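Local coordinates for phosphoserine aminotransferase (Bacillus circulans, PDB 2C0R), which catalyses the reversible, pyridoxal-phosphate-dependent transamination between phosphoserine and 3-phosphohydroxypyruvate in serine biosynthesis, and the corresponding phosphohydroxythreonine reaction in pyridoxine biosynthesis, at residues F81-M86 / L225-Y230; P85-K90 / E216-L221; P12-L17 / N340-E345. The protein carries 1 engineered substitution. All blocks are in the same frame, centred on the assembly; numbering follows the deposited sequence.

Contact 1: residues F81-M86 / L225-Y230; sequences FAMIPM and LRYDTY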
loop_
_atom_site.group_PDB
_atom_site.type_symbol
_atom_site.label_atom_id
_atom_site.label_comp_id
_atom_site.label_asym_id
_atom_site.label_seq_id
_atom_site.Cartn_x
_atom_site.Cartn_y
_atom_site.Cartn_z
ATOM N N PHE A 81 -13.775 3.731 -2.855
ATOM C CA PHE A 81 -14.880 4.170 -3.712
ATOM C C PHE A 81 -15.533 2.966 -4.408
ATOM O O PHE A 81 -16.730 2.982 -4.618
ATOM C CB PHE A 81 -14.372 5.095 -4.804
ATOM C CG PHE A 81 -13.847 6.428 -4.300
ATOM C CD1 PHE A 81 -13.058 7.188 -5.159
ATOM C CD2 PHE A 81 -14.101 6.871 -3.013
ATOM C CE1 PHE A 81 -12.524 8.401 -4.703
ATOM C CE2 PHE A 81 -13.615 8.113 -2.589
ATOM C CZ PHE A 81 -12.857 8.865 -3.456
ATOM N N ALA A 82 -14.729 1.971 -4.772
ATOM C CA ALA A 82 -15.226 0.731 -5.398
ATOM C C ALA A 82 -15.653 -0.296 -4.367
ATOM O O ALA A 82 -16.705 -0.939 -4.492
ATOM C CB ALA A 82 -14.169 0.171 -6.328
ATOM N N MET A 83 -14.799 -0.435 -3.355
ATOM C CA MET A 83 -15.125 -1.506 -2.387
ATOM C C MET A 83 -16.417 -1.292 -1.616
ATOM O O MET A 83 -17.137 -2.243 -1.313
ATOM C CB MET A 83 -13.914 -1.620 -1.474
ATOM C CG MET A 83 -13.918 -2.875 -0.615
ATOM S SD MET A 83 -12.298 -2.993 0.230
ATOM C CE MET A 83 -12.732 -4.380 1.332
ATOM N N ILE A 84 -16.752 -0.025 -1.315
ATOM C CA ILE A 84 -18.028 0.239 -0.597
ATOM C C ILE A 84 -19.256 -0.216 -1.403
ATOM O O ILE A 84 -20.036 -1.077 -0.919
ATOM C CB ILE A 84 -18.035 1.744 -0.201
ATOM C CG1 ILE A 84 -17.034 2.052 0.894
ATOM C CG2 ILE A 84 -19.444 2.215 0.165
ATOM C CD1 ILE A 84 -16.586 3.500 0.878
ATOM N N PRO A 85 -19.508 0.265 -2.616
ATOM C CA PRO A 85 -20.678 -0.264 -3.345
ATOM C C PRO A 85 -20.529 -1.743 -3.645
ATOM O O PRO A 85 -21.531 -2.489 -3.633
ATOM C CB PRO A 85 -20.667 0.559 -4.637
ATOM C CG PRO A 85 -19.314 1.174 -4.761
ATOM C CD PRO A 85 -18.835 1.342 -3.351
ATOM N N MET A 86 -19.329 -2.238 -3.924
ATOM C CA MET A 86 -19.206 -3.697 -4.148
ATOM C C MET A 86 -19.710 -4.487 -2.959
ATOM O O MET A 86 -20.297 -5.571 -3.140
ATOM C CB MET A 86 -17.740 -4.044 -4.460
ATOM C CG MET A 86 -17.316 -3.607 -5.849
ATOM S SD MET A 86 -15.518 -3.804 -6.104
ATOM C CE MET A 86 -15.606 -5.139 -7.309
ATOM N N LEU A 225 -11.346 -7.787 -1.882
ATOM C CA LEU A 225 -12.305 -6.691 -1.925
ATOM C C LEU A 225 -13.526 -6.971 -1.070
ATOM O O LEU A 225 -14.529 -6.269 -1.193
ATOM C CB LEU A 225 -12.702 -6.387 -3.369
ATOM C CG LEU A 225 -11.633 -5.484 -4.017
ATOM C CD1 LEU A 225 -11.935 -5.495 -5.510
ATOM C CD2 LEU A 225 -11.622 -4.085 -3.430
ATOM N N ARG A 226 -13.423 -7.945 -0.182
ATOM C CA ARG A 226 -14.476 -8.214 0.785
ATOM C C ARG A 226 -14.092 -7.614 2.120
ATOM O O ARG A 226 -12.951 -7.852 2.573
ATOM C CB ARG A 226 -14.661 -9.730 0.989
ATOM C CG ARG A 226 -15.373 -10.373 -0.193
ATOM C CD ARG A 226 -15.276 -11.899 -0.109
ATOM N NE ARG A 226 -15.949 -12.409 1.085
ATOM C CZ ARG A 226 -16.442 -13.644 1.206
ATOM N NH1 ARG A 226 -16.393 -14.549 0.238
ATOM N NH2 ARG A 226 -17.017 -13.925 2.372
ATOM N N TYR A 227 -14.969 -6.861 2.779
ATOM C CA TYR A 227 -14.581 -6.407 4.118
ATOM C C TYR A 227 -14.370 -7.544 5.109
ATOM O O TYR A 227 -13.493 -7.377 5.958
ATOM C CB TYR A 227 -15.631 -5.412 4.702
ATOM C CG TYR A 227 -15.529 -4.094 3.967
ATOM C CD1 TYR A 227 -16.572 -3.638 3.185
ATOM C CD2 TYR A 227 -14.379 -3.296 4.064
ATOM C CE1 TYR A 227 -16.528 -2.443 2.512
ATOM C CE2 TYR A 227 -14.305 -2.075 3.364
ATOM C CZ TYR A 227 -15.386 -1.677 2.601
ATOM O OH TYR A 227 -15.312 -0.519 1.914
ATOM N N ASP A 228 -15.145 -8.633 5.026
ATOM C CA ASP A 228 -14.940 -9.685 6.060
ATOM C C ASP A 228 -13.568 -10.316 5.946
ATOM O O ASP A 228 -13.031 -10.847 6.944
ATOM C CB ASP A 228 -16.100 -10.683 5.958
ATOM C CG ASP A 228 -16.238 -11.452 4.663
ATOM O OD1 ASP A 228 -15.418 -11.352 3.733
ATOM O OD2 ASP A 228 -17.254 -12.188 4.563
ATOM N N THR A 229 -12.943 -10.254 4.776
ATOM C CA THR A 229 -11.525 -10.713 4.713
ATOM C C THR A 229 -10.665 -9.961 5.708
ATOM O O THR A 229 -9.753 -10.513 6.320
ATOM C CB THR A 229 -10.957 -10.483 3.302
ATOM O OG1 THR A 229 -11.754 -11.298 2.445
ATOM C CG2 THR A 229 -9.463 -10.851 3.222
ATOM N N TYR A 230 -10.877 -8.642 5.813
ATOM C CA TYR A 230 -10.088 -7.806 6.741
ATOM C C TYR A 230 -10.587 -8.010 8.154
ATOM O O TYR A 230 -9.745 -8.104 9.057
ATOM C CB TYR A 230 -10.121 -6.331 6.306
ATOM C CG TYR A 230 -9.520 -6.191 4.919
ATOM C CD1 TYR A 230 -10.248 -6.349 3.763
ATOM C CD2 TYR A 230 -8.161 -5.896 4.797
ATOM C CE1 TYR A 230 -9.691 -6.218 2.518
ATOM C CE2 TYR A 230 -7.567 -5.770 3.538
ATOM C CZ TYR A 230 -8.339 -5.937 2.414
ATOM O OH TYR A 230 -7.768 -5.814 1.160
#

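Contact 2: residues P85-K90 / E216-L221; sequences PMNFLK and ESPKHL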
loop_
_atom_site.group_PDB
_atom_site.type_symbol
_atom_site.label_atom_id
_atom_site.label_comp_id
_atom_site.label_asym_id
_atom_site.label_seq_id
_atom_site.Cartn_x
_atom_site.Cartn_y
_atom_site.Cartn_z
ATOM N N PRO A 85 -19.508 0.265 -2.616
ATOM C CA PRO A 85 -20.678 -0.264 -3.345
ATOM C C PRO A 85 -20.529 -1.743 -3.645
ATOM O O PRO A 85 -21.531 -2.489 -3.633
ATOM C CB PRO A 85 -20.667 0.559 -4.637
ATOM C CG PRO A 85 -19.314 1.174 -4.761
ATOM C CD PRO A 85 -18.835 1.342 -3.351
ATOM N N MET A 86 -19.329 -2.238 -3.924
ATOM C CA MET A 86 -19.206 -3.697 -4.148
ATOM C C MET A 86 -19.710 -4.487 -2.959
ATOM O O MET A 86 -20.297 -5.571 -3.140
ATOM C CB MET A 86 -17.740 -4.044 -4.460
ATOM C CG MET A 86 -17.316 -3.607 -5.849
ATOM S SD MET A 86 -15.518 -3.804 -6.104
ATOM C CE MET A 86 -15.606 -5.139 -7.309
ATOM N N ASN A 87 -19.453 -3.992 -1.760
ATOM C CA ASN A 87 -19.837 -4.771 -0.582
ATOM C C ASN A 87 -21.293 -4.522 -0.180
ATOM O O ASN A 87 -21.886 -5.458 0.376
ATOM C CB ASN A 87 -18.925 -4.468 0.608
ATOM C CG ASN A 87 -17.651 -5.284 0.545
ATOM O OD1 ASN A 87 -17.587 -6.296 1.243
ATOM N ND2 ASN A 87 -16.700 -4.890 -0.289
ATOM N N PHE A 88 -21.814 -3.337 -0.426
ATOM C CA PHE A 88 -23.129 -2.979 0.138
ATOM C C PHE A 88 -24.236 -2.724 -0.856
ATOM O O PHE A 88 -25.405 -2.681 -0.473
ATOM C CB PHE A 88 -22.954 -1.699 0.972
ATOM C CG PHE A 88 -21.939 -1.921 2.064
ATOM C CD1 PHE A 88 -20.916 -0.979 2.193
ATOM C CD2 PHE A 88 -21.931 -3.007 2.926
ATOM C CE1 PHE A 88 -19.933 -1.091 3.148
ATOM C CE2 PHE A 88 -20.947 -3.105 3.902
ATOM C CZ PHE A 88 -19.941 -2.146 4.020
ATOM N N LEU A 89 -23.916 -2.514 -2.131
ATOM C CA LEU A 89 -24.999 -2.200 -3.064
ATOM C C LEU A 89 -25.604 -3.479 -3.615
ATOM O O LEU A 89 -24.894 -4.154 -4.352
ATOM C CB LEU A 89 -24.425 -1.380 -4.230
ATOM C CG LEU A 89 -25.425 -0.910 -5.290
ATOM C CD1 LEU A 89 -26.598 -0.229 -4.618
ATOM C CD2 LEU A 89 -24.756 0.030 -6.288
ATOM N N LYS A 90 -26.854 -3.785 -3.288
ATOM C CA LYS A 90 -27.455 -5.003 -3.830
ATOM C C LYS A 90 -28.384 -4.690 -4.981
ATOM O O LYS A 90 -28.807 -3.551 -5.120
ATOM C CB LYS A 90 -28.191 -5.758 -2.714
ATOM C CG LYS A 90 -27.216 -6.344 -1.671
ATOM N N GLU A 216 -20.965 -10.707 6.893
ATOM C CA GLU A 216 -20.891 -11.641 5.763
ATOM C C GLU A 216 -20.796 -10.798 4.495
ATOM O O GLU A 216 -21.795 -10.142 4.136
ATOM C CB GLU A 216 -22.117 -12.529 5.712
ATOM C CG GLU A 216 -22.634 -13.191 6.970
ATOM C CD GLU A 216 -23.795 -14.143 6.689
ATOM O OE1 GLU A 216 -24.773 -14.200 7.474
ATOM O OE2 GLU A 216 -23.719 -14.840 5.642
ATOM N N SER A 217 -19.669 -10.764 3.841
ATOM C CA SER A 217 -19.506 -9.984 2.614
ATOM C C SER A 217 -19.971 -10.777 1.381
ATOM O O SER A 217 -19.990 -12.016 1.400
ATOM C CB SER A 217 -18.060 -9.576 2.419
ATOM O OG SER A 217 -17.563 -8.917 3.618
ATOM N N PRO A 218 -20.353 -10.098 0.305
ATOM C CA PRO A 218 -20.785 -10.832 -0.889
ATOM C C PRO A 218 -19.758 -11.825 -1.399
ATOM O O PRO A 218 -18.584 -11.551 -1.616
ATOM C CB PRO A 218 -20.957 -9.710 -1.922
ATOM C CG PRO A 218 -21.388 -8.554 -1.054
ATOM C CD PRO A 218 -20.478 -8.624 0.143
ATOM N N LYS A 219 -20.251 -13.061 -1.601
ATOM C CA LYS A 219 -19.350 -14.183 -1.928
ATOM C C LYS A 219 -18.828 -14.162 -3.339
ATOM O O LYS A 219 -17.867 -14.870 -3.680
ATOM C CB LYS A 219 -20.139 -15.466 -1.621
ATOM C CG LYS A 219 -20.122 -15.718 -0.116
ATOM C CD LYS A 219 -20.752 -17.052 0.247
ATOM C CE LYS A 219 -20.069 -17.706 1.429
ATOM N NZ LYS A 219 -19.426 -19.021 1.119
ATOM N N HIS A 220 -19.418 -13.346 -4.223
ATOM C CA HIS A 220 -18.853 -13.310 -5.574
ATOM C C HIS A 220 -17.652 -12.398 -5.716
ATOM O O HIS A 220 -16.993 -12.400 -6.744
ATOM C CB HIS A 220 -19.937 -12.814 -6.531
ATOM C CG HIS A 220 -20.432 -11.452 -6.184
ATOM N ND1 HIS A 220 -21.487 -11.259 -5.315
ATOM C CD2 HIS A 220 -20.029 -10.217 -6.579
ATOM C CE1 HIS A 220 -21.728 -9.968 -5.178
ATOM N NE2 HIS A 220 -20.861 -9.328 -5.929
ATOM N N LEU A 221 -17.350 -11.598 -4.700
ATOM C CA LEU A 221 -16.321 -10.589 -4.744
ATOM C C LEU A 221 -14.911 -11.166 -4.629
ATOM O O LEU A 221 -14.767 -12.140 -3.889
ATOM C CB LEU A 221 -16.465 -9.630 -3.547
ATOM C CG LEU A 221 -17.660 -8.668 -3.677
ATOM C CD1 LEU A 221 -17.724 -7.789 -2.436
ATOM C CD2 LEU A 221 -17.601 -7.814 -4.927
HETATM O O HOH W 1 -20.878 -6.467 -5.780
HETATM O O HOH W 2 -18.945 -6.644 3.573
#

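Contact 3: residues P12-L17 / N340-E345; sequences PAALPL and NAVPYE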
loop_
_atom_site.group_PDB
_atom_site.type_symbol
_atom_site.label_atom_id
_atom_site.label_comp_id
_atom_site.label_asym_id
_atom_site.label_seq_id
_atom_site.Cartn_x
_atom_site.Cartn_y
_atom_site.Cartn_z
ATOM N N PRO A 12 0.417 13.345 -0.404
ATOM C CA PRO A 12 0.998 13.233 0.954
ATOM C C PRO A 12 1.366 14.610 1.463
ATOM O O PRO A 12 1.344 15.612 0.718
ATOM C CB PRO A 12 2.258 12.417 0.739
ATOM C CG PRO A 12 1.957 11.599 -0.511
ATOM C CD PRO A 12 1.172 12.545 -1.390
ATOM N N ALA A 13 1.574 14.724 2.756
ATOM C CA ALA A 13 1.564 15.997 3.446
ATOM C C ALA A 13 2.450 15.932 4.670
ATOM O O ALA A 13 3.077 14.924 4.983
ATOM C CB ALA A 13 0.121 16.288 3.869
ATOM N N ALA A 14 2.442 17.045 5.401
ATOM C CA ALA A 14 3.367 17.160 6.516
ATOM C C ALA A 14 3.121 16.075 7.555
ATOM O O ALA A 14 1.993 15.664 7.824
ATOM C CB ALA A 14 3.130 18.537 7.115
ATOM N N LEU A 15 4.201 15.583 8.120
ATOM C CA LEU A 15 4.162 14.785 9.317
ATOM C C LEU A 15 4.717 15.566 10.495
ATOM O O LEU A 15 5.488 16.481 10.236
ATOM C CB LEU A 15 4.997 13.484 9.168
ATOM C CG LEU A 15 4.134 12.354 8.582
ATOM C CD1 LEU A 15 4.278 12.315 7.066
ATOM C CD2 LEU A 15 4.495 11.009 9.181
ATOM N N PRO A 16 4.369 15.217 11.723
ATOM C CA PRO A 16 4.995 15.894 12.881
ATOM C C PRO A 16 6.504 15.668 12.860
ATOM O O PRO A 16 6.941 14.504 12.702
ATOM C CB PRO A 16 4.357 15.176 14.066
ATOM C CG PRO A 16 3.033 14.696 13.544
ATOM C CD PRO A 16 3.405 14.210 12.150
ATOM N N LEU A 17 7.289 16.726 12.991
ATOM C CA LEU A 17 8.758 16.537 12.990
ATOM C C LEU A 17 9.190 15.517 14.048
ATOM O O LEU A 17 10.094 14.729 13.805
ATOM C CB LEU A 17 9.461 17.853 13.265
ATOM C CG LEU A 17 10.976 17.804 13.249
ATOM C CD1 LEU A 17 11.529 17.131 11.989
ATOM C CD2 LEU A 17 11.507 19.235 13.374
ATOM N N ASN A 340 -3.389 18.407 10.537
ATOM C CA ASN A 340 -2.941 18.490 11.919
ATOM C C ASN A 340 -1.472 18.830 12.125
ATOM O O ASN A 340 -1.162 19.702 12.940
ATOM C CB ASN A 340 -3.099 17.189 12.714
ATOM C CG ASN A 340 -4.532 16.727 12.937
ATOM O OD1 ASN A 340 -5.493 17.453 12.716
ATOM N ND2 ASN A 340 -4.678 15.463 13.354
ATOM N N ALA A 341 -0.577 18.182 11.390
ATOM C CA ALA A 341 0.846 18.325 11.612
ATOM C C ALA A 341 1.416 19.586 10.981
ATOM O O ALA A 341 2.572 19.900 11.307
ATOM C CB ALA A 341 1.609 17.121 11.056
ATOM N N VAL A 342 0.685 20.347 10.198
ATOM C CA VAL A 342 1.211 21.632 9.687
ATOM C C VAL A 342 1.287 22.579 10.879
ATOM O O VAL A 342 0.252 22.823 11.526
ATOM C CB VAL A 342 0.295 22.165 8.571
ATOM C CG1 VAL A 342 0.812 23.537 8.154
ATOM C CG2 VAL A 342 0.255 21.198 7.390
ATOM N N PRO A 343 2.450 23.093 11.239
ATOM C CA PRO A 343 2.593 23.906 12.434
ATOM C C PRO A 343 1.997 25.301 12.250
ATOM O O PRO A 343 1.905 25.854 11.167
ATOM C CB PRO A 343 4.115 24.022 12.606
ATOM C CG PRO A 343 4.673 22.861 11.831
ATOM C CD PRO A 343 3.774 22.832 10.618
ATOM N N TYR A 344 1.583 25.907 13.346
ATOM C CA TYR A 344 1.080 27.281 13.270
ATOM C C TYR A 344 2.134 28.184 12.686
ATOM O O TYR A 344 1.811 29.102 11.922
ATOM C CB TYR A 344 0.701 27.706 14.676
ATOM C CG TYR A 344 0.151 29.112 14.756
ATOM C CD1 TYR A 344 -1.068 29.401 14.165
ATOM C CD2 TYR A 344 0.855 30.113 15.445
ATOM C CE1 TYR A 344 -1.612 30.672 14.216
ATOM C CE2 TYR A 344 0.296 31.387 15.482
ATOM C CZ TYR A 344 -0.916 31.655 14.882
ATOM O OH TYR A 344 -1.442 32.934 14.955
ATOM N N GLU A 345 3.408 27.931 12.982
ATOM C CA GLU A 345 4.446 28.802 12.407
ATOM C C GLU A 345 4.439 28.772 10.878
ATOM O O GLU A 345 4.767 29.814 10.257
ATOM C CB GLU A 345 5.800 28.377 13.007
ATOM C CG GLU A 345 5.845 28.713 14.489
ATOM C CD GLU A 345 5.113 27.741 15.414
ATOM O OE1 GLU A 345 4.667 26.656 14.938
ATOM O OE2 GLU A 345 4.936 28.050 16.624
HETATM O O HOH W 3 5.184 19.244 10.388
#

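Contact 1: residues F81-M86 / L225-Y230
M83 leaves its helix with CG anti to the backbone N (chi1 -167°) and stays extended through both later torsions, a straight chain that carries its methyl to the ring of Y227. That ring meets it with CG anti to its own carbonyl carbon (chi1 -72°). M83 CE lies over one face, 3.7 Å from the centroid of the Y227 ring and displaced toward the rim, where Y227 CD2 comes within 3.4 Å of CE. This is a CH-pi contact, and with M83 SD oblique to the same ring it makes a Met-aromatic pair. The same CE meets a second aromatic, approaching Y230 CE1 obliquely at 3.7 Å. Nearer the helix, M83 CG rests against L225 CD2 at 3.8 Å and comes closer still to the backbone, 3.5 Å from L225 O. One turn further on, M86 SD reaches L225 CD1 at 4.0 Å. The phenol end of Y227 passes I84, whose CG1 is 3.3 Å from Y227 OH; that hydroxyl has a weak hydrogen bond with Q80 NE2, while Y230 OH bonds to M224 O. Helix 76-88 is the one whose F81 touches the cofactor, and strand 68-73 offers L71 and I73 to both tyrosines. L225 also packs on L225 of the second subunit, placing this contact at the dimer interface. No hydrogen bond links the two segments directly, so their direct fit rests on dispersion and CH-pi attraction, with the extended M83 side chain in contact with two tyrosines and a leucine.

Contact 2: residues P85-K90 / E216-L221
Polar links between M86–N87 and the 216-221 loop run through water. Water 1 donates to M86 O at 2.8 Å and meets H220 NE2 at 2.9 Å, lying in the plane of the imidazole at its edge. Water 2 donates to N87 OD1 at 2.7 Å and hydrogen-bonds S217 OG over the same distance. N87 CG is anti to its carbonyl carbon (chi1 -83°), which brings the carboxamide to the loop. N87 OD1 also accepts from Y227 N and S217 OG from D228 N, both at the start of helix 227-232; N87 ND2 bonds L225 O, just before that helix, and M83 O, one turn back in its own helix. With both ends of the carboxamide engaged, the flat N87 group has its rotation fixed. The setting is the large domain of a fold-type I aminotransferase, where the last turn of helix 76-88 faces the loop that follows strand 205-210; P218 to L221 form a type I beta turn in that loop. Van der Waals contacts fill in between the bridges. L221 spreads its two methyls over the helix end, CD2 at 3.8 Å from M86 CB and CD1 at 3.7 Å from N87 ND2 and 3.5 Å from M86 O. In the P218 ring, CG lies 3.4 Å from N87 O. M86 also packs against P222 of the second subunit.

Contact 3: residues P12-L17 / N340-E345
The flat peptide group joining L15 to P16 has the methyl of A341 over one face: A341 CB stands 3.5 Å from L15 C and 3.4 Å from P16 N, almost straight above the plane. The methyl also reaches the proline ring, P16 CD lying 3.6 Å from A341 CB. In this class-V aminotransferase of PLP fold type I, the contact joins the loop leading from strand 6-7 into helix 17-25 to the connection between strand 334-337 and helix 344-361, so parts close to the two ends of the chain meet. P16 and P343 occupy the N-cap positions of those two helices. Alongside the peptide, A14 points its methyl toward the partner segment, and A14 CB touches V342 CG2 at 3.9 Å; that branch lies anti to the valine's own carbonyl carbon. The A14 carbonyl also abuts the alanine methyl. E39 of the second subunit accepts a hydrogen bond from L15 N, while W254 of helix 242-257 packs on P16. No direct hydrogen bond joins the segments; water 3 spans them instead, donating to L15 O and to A341 O at 2.8 Å each and approaching L15 O from the same side of the peptide as the A341 methyl.

Overall arrangement
Contacts 1 and 2 are neighbours, with centres 7 Å apart, on successive turns of helix 76-88, sharing P85 and M86. N87 and S217 of contact 2 bond directly to the 225-230 segment of contact 1, making one continuous patch. Contact 3 lies on the other side of the chain's centre: its centre is about 31 Å from contact 1 and 37 Å from contact 2, and it closes a sequence loop that encloses both. F81, on the 81-86 segment though not touching 225-230, contacts PLP; the Y230 side chain is about 9 Å from a bound PLP, and the L15 side chain of contact 3 about 14 Å from one. All three contacts also touch the second subunit of the homodimer.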